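Local coordinates for protein predicted acyltransferase with acyl-CoA N-acyltransferase domain (Escherichia coli, PDB 4RS2) that binds coenzyme A as a probable N-acetyltransferase of the GNAT family and, when overexpressed, suppresses gene silencing by a small RNA, at residues F38-D41 with A42-K45; E97-G101 with Q102-R106; L146-W150 with P151-S155. All coordinates share one frame; numbering follows the deposited sequence. Where two conformers were deposited one is given.

Contact 1 (F38-D41 with A42-K45); sequences FESD and AEAK. With COA (coenzyme A), chain C.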
loop_
_atom_site.group_PDB
_atom_site.type_symbol
_atom_site.label_atom_id
_atom_site.label_comp_id
_atom_site.label_asym_id
_atom_site.label_seq_id
_atom_site.Cartn_x
_atom_site.Cartn_y
_atom_site.Cartn_z
ATOM N N PHE A 38 2.422 -6.028 -12.743
ATOM C CA PHE A 38 3.810 -5.946 -12.414
ATOM C C PHE A 38 4.649 -6.732 -13.381
ATOM O O PHE A 38 4.135 -7.566 -14.123
ATOM C CB PHE A 38 4.049 -6.363 -10.958
ATOM C CG PHE A 38 3.451 -5.390 -9.985
ATOM C CD1 PHE A 38 4.153 -4.280 -9.607
ATOM C CD2 PHE A 38 2.170 -5.562 -9.504
ATOM C CE1 PHE A 38 3.617 -3.350 -8.734
ATOM C CE2 PHE A 38 1.611 -4.624 -8.644
ATOM C CZ PHE A 38 2.335 -3.520 -8.265
ATOM N N GLU A 39 5.947 -6.446 -13.358
ATOM C CA GLU A 39 6.923 -7.072 -14.257
ATOM C C GLU A 39 7.215 -8.550 -13.887
ATOM O O GLU A 39 7.755 -9.301 -14.691
ATOM C CB GLU A 39 8.220 -6.242 -14.263
ATOM C CG GLU A 39 8.128 -4.908 -15.035
ATOM C CD GLU A 39 9.299 -3.937 -14.774
ATOM O OE1 GLU A 39 9.743 -3.786 -13.607
ATOM O OE2 GLU A 39 9.754 -3.268 -15.726
ATOM N N SER A 40 6.897 -8.951 -12.659
ATOM C CA SER A 40 7.049 -10.361 -12.230
ATOM C C SER A 40 5.844 -10.678 -11.356
ATOM O O SER A 40 5.088 -9.764 -10.989
ATOM C CB SER A 40 8.349 -10.628 -11.489
ATOM O OG SER A 40 8.245 -10.271 -10.143
ATOM N N ASP A 41 5.693 -11.954 -11.009
ATOM C CA ASP A 41 4.587 -12.424 -10.142
ATOM C C ASP A 41 4.869 -12.233 -8.637
ATOM O O ASP A 41 4.086 -12.688 -7.796
ATOM C CB ASP A 41 4.352 -13.909 -10.345
ATOM C CG ASP A 41 3.986 -14.259 -11.733
ATOM O OD1 ASP A 41 3.269 -13.455 -12.381
ATOM O OD2 ASP A 41 4.364 -15.395 -12.141
ATOM N N ALA A 42 5.961 -11.554 -8.295
ATOM C CA ALA A 42 6.350 -11.360 -6.891
ATOM C C ALA A 42 5.273 -10.667 -6.078
ATOM O O ALA A 42 5.014 -11.063 -4.952
ATOM C CB ALA A 42 7.632 -10.577 -6.785
ATOM N N GLU A 43 4.688 -9.592 -6.622
ATOM C CA GLU A 43 3.612 -8.912 -5.865
ATOM C C GLU A 43 2.414 -9.815 -5.601
ATOM O O GLU A 43 1.840 -9.808 -4.498
ATOM C CB GLU A 43 3.142 -7.672 -6.573
ATOM C CG GLU A 43 4.033 -6.468 -6.422
ATOM C CD GLU A 43 5.330 -6.526 -7.233
ATOM O OE1 GLU A 43 5.527 -7.455 -8.106
ATOM O OE2 GLU A 43 6.198 -5.631 -6.990
ATOM N N ALA A 44 2.020 -10.583 -6.605
ATOM C CA ALA A 44 0.875 -11.493 -6.424
ATOM C C ALA A 44 1.215 -12.551 -5.355
ATOM O O ALA A 44 0.396 -12.873 -4.486
ATOM C CB ALA A 44 0.515 -12.155 -7.723
ATOM N N LYS A 45 2.428 -13.091 -5.431
ATOM C CA LYS A 45 2.873 -14.120 -4.499
ATOM C C LYS A 45 3.009 -13.570 -3.064
ATOM O O LYS A 45 2.650 -14.239 -2.087
ATOM C CB LYS A 45 4.159 -14.764 -5.030
ATOM C CG LYS A 45 3.900 -15.547 -6.312
ATOM C CD LYS A 45 5.104 -15.653 -7.229
ATOM C CE LYS A 45 6.048 -16.757 -6.862
ATOM N NZ LYS A 45 7.112 -16.798 -7.916
HETATM N N1A COA C . 5.314 8.232 -11.618
HETATM C C2A COA C . 4.954 9.404 -11.039
HETATM N N3A COA C . 3.670 9.770 -10.874
HETATM C C4A COA C . 2.675 8.928 -11.270
HETATM C C5A COA C . 2.988 7.653 -11.898
HETATM C C6A COA C . 4.406 7.327 -12.050
HETATM N N6A COA C . 4.737 6.142 -12.613
HETATM N N7A COA C . 1.825 7.055 -12.196
HETATM C C8A COA C . 0.841 7.884 -11.786
HETATM N N9A COA C . 1.345 8.999 -11.276
HETATM C C1B COA C . 0.591 10.113 -10.697
HETATM C C2B COA C . -0.527 10.669 -11.559
HETATM O O2B COA C . -0.034 11.524 -12.601
HETATM C C3B COA C . -1.358 11.372 -10.523
HETATM O O3B COA C . -0.740 12.615 -10.168
HETATM P P3B COA C . -1.519 13.762 -9.329
HETATM O O7A COA C . -2.798 13.163 -8.780
HETATM O O8A COA C . -0.572 14.261 -8.310
HETATM O O9A COA C . -1.783 14.807 -10.358
HETATM C C4B COA C . -1.253 10.437 -9.319
HETATM O O4B COA C . -0.099 9.612 -9.542
HETATM C C5B COA C . -2.478 9.565 -9.134
HETATM O O5B COA C . -2.807 8.929 -10.373
HETATM P P1A COA C . -3.977 7.840 -10.538
HETATM O O1A COA C . -4.733 8.091 -11.808
HETATM O O2A COA C . -4.668 7.742 -9.210
HETATM O O3A COA C . -3.132 6.471 -10.719
HETATM P P2A COA C . -2.798 5.644 -12.052
HETATM O O4A COA C . -4.013 5.110 -12.690
HETATM O O5A COA C . -1.885 6.435 -12.970
HETATM O O6A COA C . -2.020 4.407 -11.377
HETATM C CBP COA C . -0.086 3.115 -10.700
HETATM C CCP COA C . -0.660 4.497 -10.950
HETATM C CDP COA C . 1.379 3.215 -10.295
HETATM C CEP COA C . -0.892 2.517 -9.560
HETATM C CAP COA C . -0.254 2.304 -12.000
HETATM O OAP COA C . 0.466 2.921 -13.091
HETATM C C9P COA C . 0.153 0.856 -11.889
HETATM O O9P COA C . -0.599 -0.006 -11.404
HETATM N N8P COA C . 1.343 0.558 -12.411
HETATM C C7P COA C . 1.826 -0.810 -12.467
HETATM C C6P COA C . 2.467 -1.195 -11.152
HETATM C C5P COA C . 3.731 -0.393 -10.962
HETATM O O5P COA C . 3.762 0.557 -10.202
HETATM N N4P COA C . 4.788 -0.795 -11.656
HETATM C C3P COA C . 6.104 -0.209 -11.485
HETATM C C2P COA C . 7.143 -1.308 -11.258
HETATM S S1P COA C . 8.345 -0.808 -9.998
HETATM O O HOH W 1 2.747 -9.707 -9.382
HETATM O O HOH W 2 7.576 -7.377 -9.791
HETATM O O HOH W 3 6.408 -16.588 -10.649
#

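Contact 2 (E97-G101 with Q102-R106); sequences EKYRG and QGLAR. With COA (coenzyme A), chain C.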
loop_
_atom_site.group_PDB
_atom_site.type_symbol
_atom_site.label_atom_id
_atom_site.label_comp_id
_atom_site.label_asym_id
_atom_site.label_seq_id
_atom_site.Cartn_x
_atom_site.Cartn_y
_atom_site.Cartn_z
ATOM N N GLU A 97 -4.383 -1.353 -16.181
ATOM C CA GLU A 97 -3.978 -0.455 -17.265
ATOM C C GLU A 97 -5.201 0.216 -17.929
ATOM O O GLU A 97 -5.116 1.376 -18.344
ATOM C CB GLU A 97 -3.089 -1.219 -18.272
ATOM C CG GLU A 97 -2.340 -0.314 -19.237
ATOM C CD GLU A 97 -1.174 -1.000 -19.945
ATOM O OE1 GLU A 97 -0.727 -2.100 -19.514
ATOM O OE2 GLU A 97 -0.691 -0.429 -20.954
ATOM N N LYS A 98 -6.342 -0.475 -18.004
ATOM C CA LYS A 98 -7.583 0.115 -18.592
ATOM C C LYS A 98 -8.178 1.302 -17.831
ATOM O O LYS A 98 -9.037 2.049 -18.374
ATOM C CB LYS A 98 -8.691 -0.926 -18.675
ATOM C CG LYS A 98 -8.344 -2.183 -19.468
ATOM C CD LYS A 98 -9.537 -3.124 -19.582
ATOM C CE LYS A 98 -9.173 -4.478 -20.196
ATOM N NZ LYS A 98 -8.443 -4.545 -21.503
ATOM N N TYR A 99 -7.751 1.474 -16.585
ATOM C CA TYR A 99 -8.285 2.509 -15.735
ATOM C C TYR A 99 -7.231 3.472 -15.240
ATOM O O TYR A 99 -7.512 4.273 -14.354
ATOM C CB TYR A 99 -9.020 1.870 -14.553
ATOM C CG TYR A 99 -10.298 1.182 -14.962
ATOM C CD1 TYR A 99 -10.302 -0.122 -15.431
ATOM C CD2 TYR A 99 -11.500 1.861 -14.904
ATOM C CE1 TYR A 99 -11.471 -0.731 -15.827
ATOM C CE2 TYR A 99 -12.686 1.259 -15.280
ATOM C CZ TYR A 99 -12.660 -0.034 -15.751
ATOM O OH TYR A 99 -13.845 -0.623 -16.131
ATOM N N ARG A 100 -6.046 3.465 -15.839
ATOM C CA ARG A 100 -5.022 4.384 -15.365
ATOM C C ARG A 100 -5.278 5.819 -15.756
ATOM O O ARG A 100 -5.934 6.095 -16.775
ATOM C CB ARG A 100 -3.627 3.957 -15.776
ATOM C CG ARG A 100 -3.186 2.755 -14.987
ATOM C CD ARG A 100 -1.851 2.232 -15.425
ATOM N NE ARG A 100 -1.691 0.925 -14.828
ATOM C CZ ARG A 100 -0.780 0.037 -15.190
ATOM N NH1 ARG A 100 0.098 0.330 -16.140
ATOM N NH2 ARG A 100 -0.746 -1.144 -14.609
ATOM N N GLY A 101 -4.769 6.701 -14.898
ATOM C CA GLY A 101 -4.888 8.157 -15.043
ATOM C C GLY A 101 -6.254 8.703 -14.663
ATOM O O GLY A 101 -6.574 9.852 -14.997
ATOM N N GLN A 102 -7.061 7.909 -13.962
ATOM C CA GLN A 102 -8.402 8.327 -13.542
ATOM C C GLN A 102 -8.460 8.759 -12.076
ATOM O O GLN A 102 -9.540 9.082 -11.563
ATOM C CB GLN A 102 -9.425 7.202 -13.781
ATOM C CG GLN A 102 -9.627 6.845 -15.227
ATOM C CD GLN A 102 -10.703 5.790 -15.462
ATOM O OE1 GLN A 102 -11.500 5.476 -14.569
ATOM N NE2 GLN A 102 -10.680 5.188 -16.638
ATOM N N GLY A 103 -7.309 8.738 -11.397
ATOM C CA GLY A 103 -7.244 9.114 -9.997
ATOM C C GLY A 103 -7.520 7.984 -9.003
ATOM O O GLY A 103 -7.653 8.229 -7.814
ATOM N N LEU A 104 -7.621 6.738 -9.474
ATOM C CA LEU A 104 -7.931 5.613 -8.618
ATOM C C LEU A 104 -6.808 5.269 -7.630
ATOM O O LEU A 104 -7.086 4.858 -6.512
ATOM C CB LEU A 104 -8.280 4.366 -9.445
ATOM C CG LEU A 104 -9.637 4.289 -10.087
ATOM C CD1 LEU A 104 -9.672 3.036 -10.952
ATOM C CD2 LEU A 104 -10.711 4.228 -8.999
ATOM N N ALA A 105 -5.538 5.414 -8.016
ATOM C CA ALA A 105 -4.454 5.145 -7.063
ATOM C C ALA A 105 -4.484 6.187 -5.956
ATOM O O ALA A 105 -4.396 5.846 -4.782
ATOM C CB ALA A 105 -3.110 5.125 -7.731
ATOM N N ARG A 106 -4.623 7.453 -6.335
ATOM C CA ARG A 106 -4.771 8.507 -5.353
ATOM C C ARG A 106 -5.879 8.203 -4.358
ATOM O O ARG A 106 -5.695 8.329 -3.146
ATOM C CB ARG A 106 -5.045 9.844 -6.031
ATOM C CG ARG A 106 -5.256 10.998 -5.063
ATOM C CD ARG A 106 -5.294 12.318 -5.824
ATOM N NE ARG A 106 -3.979 12.816 -6.199
ATOM C CZ ARG A 106 -3.164 13.442 -5.360
ATOM N NH1 ARG A 106 -3.521 13.643 -4.099
ATOM N NH2 ARG A 106 -1.988 13.872 -5.762
HETATM N N1A COA C . 5.314 8.232 -11.618
HETATM C C2A COA C . 4.954 9.404 -11.039
HETATM N N3A COA C . 3.670 9.770 -10.874
HETATM C C4A COA C . 2.675 8.928 -11.270
HETATM C C5A COA C . 2.988 7.653 -11.898
HETATM C C6A COA C . 4.406 7.327 -12.050
HETATM N N6A COA C . 4.737 6.142 -12.613
HETATM N N7A COA C . 1.825 7.055 -12.196
HETATM C C8A COA C . 0.841 7.884 -11.786
HETATM N N9A COA C . 1.345 8.999 -11.276
HETATM C C1B COA C . 0.591 10.113 -10.697
HETATM C C2B COA C . -0.527 10.669 -11.559
HETATM O O2B COA C . -0.034 11.524 -12.601
HETATM C C3B COA C . -1.358 11.372 -10.523
HETATM O O3B COA C . -0.740 12.615 -10.168
HETATM P P3B COA C . -1.519 13.762 -9.329
HETATM O O7A COA C . -2.798 13.163 -8.780
HETATM O O8A COA C . -0.572 14.261 -8.310
HETATM O O9A COA C . -1.783 14.807 -10.358
HETATM C C4B COA C . -1.253 10.437 -9.319
HETATM O O4B COA C . -0.099 9.612 -9.542
HETATM C C5B COA C . -2.478 9.565 -9.134
HETATM O O5B COA C . -2.807 8.929 -10.373
HETATM P P1A COA C . -3.977 7.840 -10.538
HETATM O O1A COA C . -4.733 8.091 -11.808
HETATM O O2A COA C . -4.668 7.742 -9.210
HETATM O O3A COA C . -3.132 6.471 -10.719
HETATM P P2A COA C . -2.798 5.644 -12.052
HETATM O O4A COA C . -4.013 5.110 -12.690
HETATM O O5A COA C . -1.885 6.435 -12.970
HETATM O O6A COA C . -2.020 4.407 -11.377
HETATM C CBP COA C . -0.086 3.115 -10.700
HETATM C CCP COA C . -0.660 4.497 -10.950
HETATM C CDP COA C . 1.379 3.215 -10.295
HETATM C CEP COA C . -0.892 2.517 -9.560
HETATM C CAP COA C . -0.254 2.304 -12.000
HETATM O OAP COA C . 0.466 2.921 -13.091
HETATM C C9P COA C . 0.153 0.856 -11.889
HETATM O O9P COA C . -0.599 -0.006 -11.404
HETATM N N8P COA C . 1.343 0.558 -12.411
HETATM C C7P COA C . 1.826 -0.810 -12.467
HETATM C C6P COA C . 2.467 -1.195 -11.152
HETATM C C5P COA C . 3.731 -0.393 -10.962
HETATM O O5P COA C . 3.762 0.557 -10.202
HETATM N N4P COA C . 4.788 -0.795 -11.656
HETATM C C3P COA C . 6.104 -0.209 -11.485
HETATM C C2P COA C . 7.143 -1.308 -11.258
HETATM S S1P COA C . 8.345 -0.808 -9.998
HETATM O O HOH W 4 -8.264 5.288 -18.228
HETATM O O HOH W 5 -6.606 5.617 -12.168
#

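Contact 3 (L146-W150 with P151-S155); sequences LRCRW and PGTES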
loop_
_atom_site.group_PDB
_atom_site.type_symbol
_atom_site.label_atom_id
_atom_site.label_comp_id
_atom_site.label_asym_id
_atom_site.label_seq_id
_atom_site.Cartn_x
_atom_site.Cartn_y
_atom_site.Cartn_z
ATOM N N LEU A 146 14.646 7.203 9.663
ATOM C CA LEU A 146 13.995 5.905 9.504
ATOM C C LEU A 146 14.536 5.222 8.253
ATOM O O LEU A 146 14.728 5.870 7.212
ATOM C CB LEU A 146 12.503 6.094 9.402
ATOM C CG LEU A 146 11.814 6.600 10.666
ATOM C CD1 LEU A 146 10.445 7.165 10.315
ATOM C CD2 LEU A 146 11.701 5.463 11.683
ATOM N N ARG A 147 14.813 3.925 8.345
ATOM C CA ARG A 147 15.338 3.173 7.226
ATOM C C ARG A 147 14.702 1.799 7.218
ATOM O O ARG A 147 14.152 1.357 8.223
ATOM C CB ARG A 147 16.847 3.003 7.341
ATOM C CG ARG A 147 17.283 2.183 8.549
ATOM C CD ARG A 147 18.799 2.178 8.745
ATOM N NE ARG A 147 19.197 1.270 9.822
ATOM C CZ ARG A 147 19.384 -0.042 9.677
ATOM N NH1 ARG A 147 19.242 -0.618 8.493
ATOM N NH2 ARG A 147 19.733 -0.780 10.719
ATOM N N CYS A 148 14.737 1.152 6.053
ATOM C CA CYS A 148 14.304 -0.235 5.908
ATOM C C CYS A 148 15.574 -1.078 5.798
ATOM O O CYS A 148 16.663 -0.544 5.838
ATOM C CB CYS A 148 13.382 -0.446 4.721
ATOM S SG CYS A 148 14.128 -0.249 3.097
ATOM N N ARG A 149 15.433 -2.391 5.674
ATOM C CA ARG A 149 16.617 -3.277 5.734
ATOM C C ARG A 149 17.350 -3.497 4.437
ATOM O O ARG A 149 18.430 -4.091 4.448
ATOM C CB ARG A 149 16.207 -4.662 6.274
ATOM C CG ARG A 149 15.349 -5.497 5.347
ATOM C CD ARG A 149 15.257 -6.954 5.807
ATOM N NE ARG A 149 16.460 -7.690 5.415
ATOM C CZ ARG A 149 16.693 -8.967 5.696
ATOM N NH1 ARG A 149 15.819 -9.673 6.401
ATOM N NH2 ARG A 149 17.823 -9.536 5.286
ATOM N N TRP A 150 16.810 -3.001 3.330
ATOM C CA TRP A 150 17.341 -3.331 2.009
ATOM C C TRP A 150 18.265 -2.289 1.477
ATOM O O TRP A 150 18.103 -1.107 1.780
ATOM C CB TRP A 150 16.209 -3.583 1.022
ATOM C CG TRP A 150 15.331 -4.698 1.505
ATOM C CD1 TRP A 150 15.665 -5.997 1.605
ATOM C CD2 TRP A 150 13.987 -4.589 1.946
ATOM N NE1 TRP A 150 14.614 -6.724 2.102
ATOM C CE2 TRP A 150 13.566 -5.874 2.313
ATOM C CE3 TRP A 150 13.112 -3.526 2.098
ATOM C CZ2 TRP A 150 12.282 -6.130 2.798
ATOM C CZ3 TRP A 150 11.846 -3.781 2.580
ATOM C CH2 TRP A 150 11.456 -5.081 2.943
ATOM N N PRO A 151 19.261 -2.728 0.687
ATOM C CA PRO A 151 20.187 -1.742 0.176
ATOM C C PRO A 151 19.599 -0.877 -0.913
ATOM O O PRO A 151 18.644 -1.273 -1.587
ATOM C CB PRO A 151 21.353 -2.599 -0.380
ATOM C CG PRO A 151 20.768 -3.924 -0.643
ATOM C CD PRO A 151 19.681 -4.107 0.390
ATOM N N GLY A 152 20.177 0.306 -1.080
ATOM C CA GLY A 152 19.792 1.225 -2.135
ATOM C C GLY A 152 18.381 1.734 -2.035
ATOM O O GLY A 152 17.735 1.951 -3.059
ATOM N N THR A 153 17.899 1.913 -0.804
ATOM C CA THR A 153 16.557 2.402 -0.592
ATOM C C THR A 153 16.504 3.767 0.071
ATOM O O THR A 153 15.434 4.252 0.359
ATOM C CB THR A 153 15.750 1.442 0.288
ATOM O OG1 THR A 153 16.470 1.228 1.513
ATOM C CG2 THR A 153 15.504 0.117 -0.450
ATOM N N GLU A 154 17.628 4.434 0.290
ATOM C CA GLU A 154 17.539 5.722 0.977
ATOM C C GLU A 154 16.760 6.773 0.194
ATOM O O GLU A 154 16.208 7.706 0.785
ATOM C CB GLU A 154 18.903 6.227 1.390
ATOM C CG GLU A 154 19.887 6.310 0.272
ATOM C CD GLU A 154 21.288 6.442 0.798
ATOM O OE1 GLU A 154 21.500 7.241 1.758
ATOM O OE2 GLU A 154 22.164 5.744 0.242
ATOM N N SER A 155 16.688 6.620 -1.124
ATOM C CA SER A 155 15.972 7.580 -1.936
ATOM C C SER A 155 14.516 7.205 -2.190
ATOM O O SER A 155 13.779 8.041 -2.693
ATOM C CB SER A 155 16.646 7.772 -3.292
ATOM O OG SER A 155 16.410 6.648 -4.124
HETATM O O HOH W 6 15.863 2.756 3.882
#

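Contact 1 (F38-D41 with A42-K45)
A42 and S40 meet where the loop after helix 27-37 turns into helix 42-53 of the GNAT fold, and they form an ST turn: the A42 N-H points at S40 OG over 3.2 Å, with an angle of 163° at the hydrogen. The amide of the first helical residue is thus held from two residues back, while D41, which occupies the N-cap position, makes no capping bond with its own carboxylate and turns it to a salt bridge with R35. E43 comes next and lies flat on F38. Its chain bends at chi2 (74°), which brings CG over the middle of the ring, 3.6 Å from the centroid, and leaves the carboxylate stacked on the same face at only 7° to the ring plane. This is a CH-pi contact continued by a parallel carboxylate. C186 N donates to OE2, and a water next to S40 OG can donate to OE1. The other face of F38 receives the pantetheine arm of coenzyme A, whose C6P lies 3.4 Å from F38 CE1. At A44 the amide donates to a water that in turn donates to S40 O. K45 closes the first helical turn with its N on D41 O at 2.9 Å, its CD packs on D41 CB, and one water joins D41 OD2 to K45 NZ, at 2.8 Å from each.

Contact 2 (E97-G101 with Q102-R106)
Y99 presents the edge of its ring to the side-chain amide of Q102: CD2 lies 3.6 Å from OE1, near the ring plane, and the two flat groups are inclined by 62°. Q102 reaches there with an extended chain whose CG passes beside Y99 O, and one water ties its NE2 to R100 O. The R100 guanidinium is sandwiched off-centre. The E97 backbone lies over one face, with CA 3.6 Å above the plane and toward the rim, and coenzyme A lies over the opposite one, where C9P of the pantetheine amide sits 3.2 Å above the plane, likewise toward the rim. Extended from CG to NE, R100 runs along the cofactor and donates from NE to V95 O, which helps set how the flat group is turned. R106 works by its edge instead, with the phosphorus P3B of the 3'-phosphate in its plane; NE and NH2 grip O7A and O8A, each at 2.9 Å, and NH2 also binds R135 O. On the apolar side L104 CD1 rests against Y99 CB.

The backbone between these side chains is given over to the pyrophosphate. A type II turn from Y99 to Q102 aims G101 N at O4A (2.8 Å), and G103 N follows at O1A (2.7 Å). R106 N meets O2A almost straight on, at 169°. A water accepts from Q102 N and L104 N and lies within donating distance of Y99 O and of O4A. Amides converging on phosphates at the start of helix 104-118, in the sequence R-x-x-G-x-A from R100 to A105, are the signature pyrophosphate-binding loop of GNAT acetyltransferases.

Contact 3 (L146-W150 with P151-S155)
C148 sets its sulfur against the side chain of T153, with SG 3.2 Å from OG1 and within packing distance of the methyl CG2. The thiol reaches across because chi1 is 68°, which places SG between the backbone N and the carbonyl carbon. The C148 amide joins in through a water, to which it donates at 2.9 Å and which donates a hydrogen bond to T153 OG1. R149 turns away from the second segment, and its aliphatic part instead covers a face of the W150 indole, CG lying 3.5 Å above the ring plane toward the rim.

Here the chain has left strand 146-147, which pairs in parallel with strand 172-175, and is heading for strand 157-161; the bend between them is closed by a side chain bonded to the carbonyl three residues earlier. T153 OG1 donates to W150 O at 2.9 Å from a position tilted 31° out of the carbonyl plane. G152 has positive phi where the chain curls back, consistent with its place in this bend. W150 also packs its CB on P151 CD (3.6 Å) and, more loosely, on T153 CG2. Its indole points away from the bend into the C-terminal part of the chain, where R188 makes a cation-pi contact, the ring of Y176 meets it at about 50°, and N181 OD1 accepts a weak hydrogen bond from NE1.

Contacts 1 and 2 both lie at helix starts of the GNAT fold and touch the same coenzyme A, yet their nearest atoms are about 6 Å apart. Contact 1, partly buried, offers the cofactor an aromatic face beside its pantetheine arm; contact 2, at the surface, offers backbone amides and the R106 guanidinium to its phosphates, with R100 laid along the pantetheine arm. Contact 3, also partly buried, leads from strand to loop, and the side chain of T153 stays about 12 Å from the ligand. Side-chain hydroxyls shape the backbone in 38-45 and 146-155, as acceptor in one and donor in the other, whereas in 97-106 no direct hydrogen bond joins the two segments, and water and ligand mediate instead.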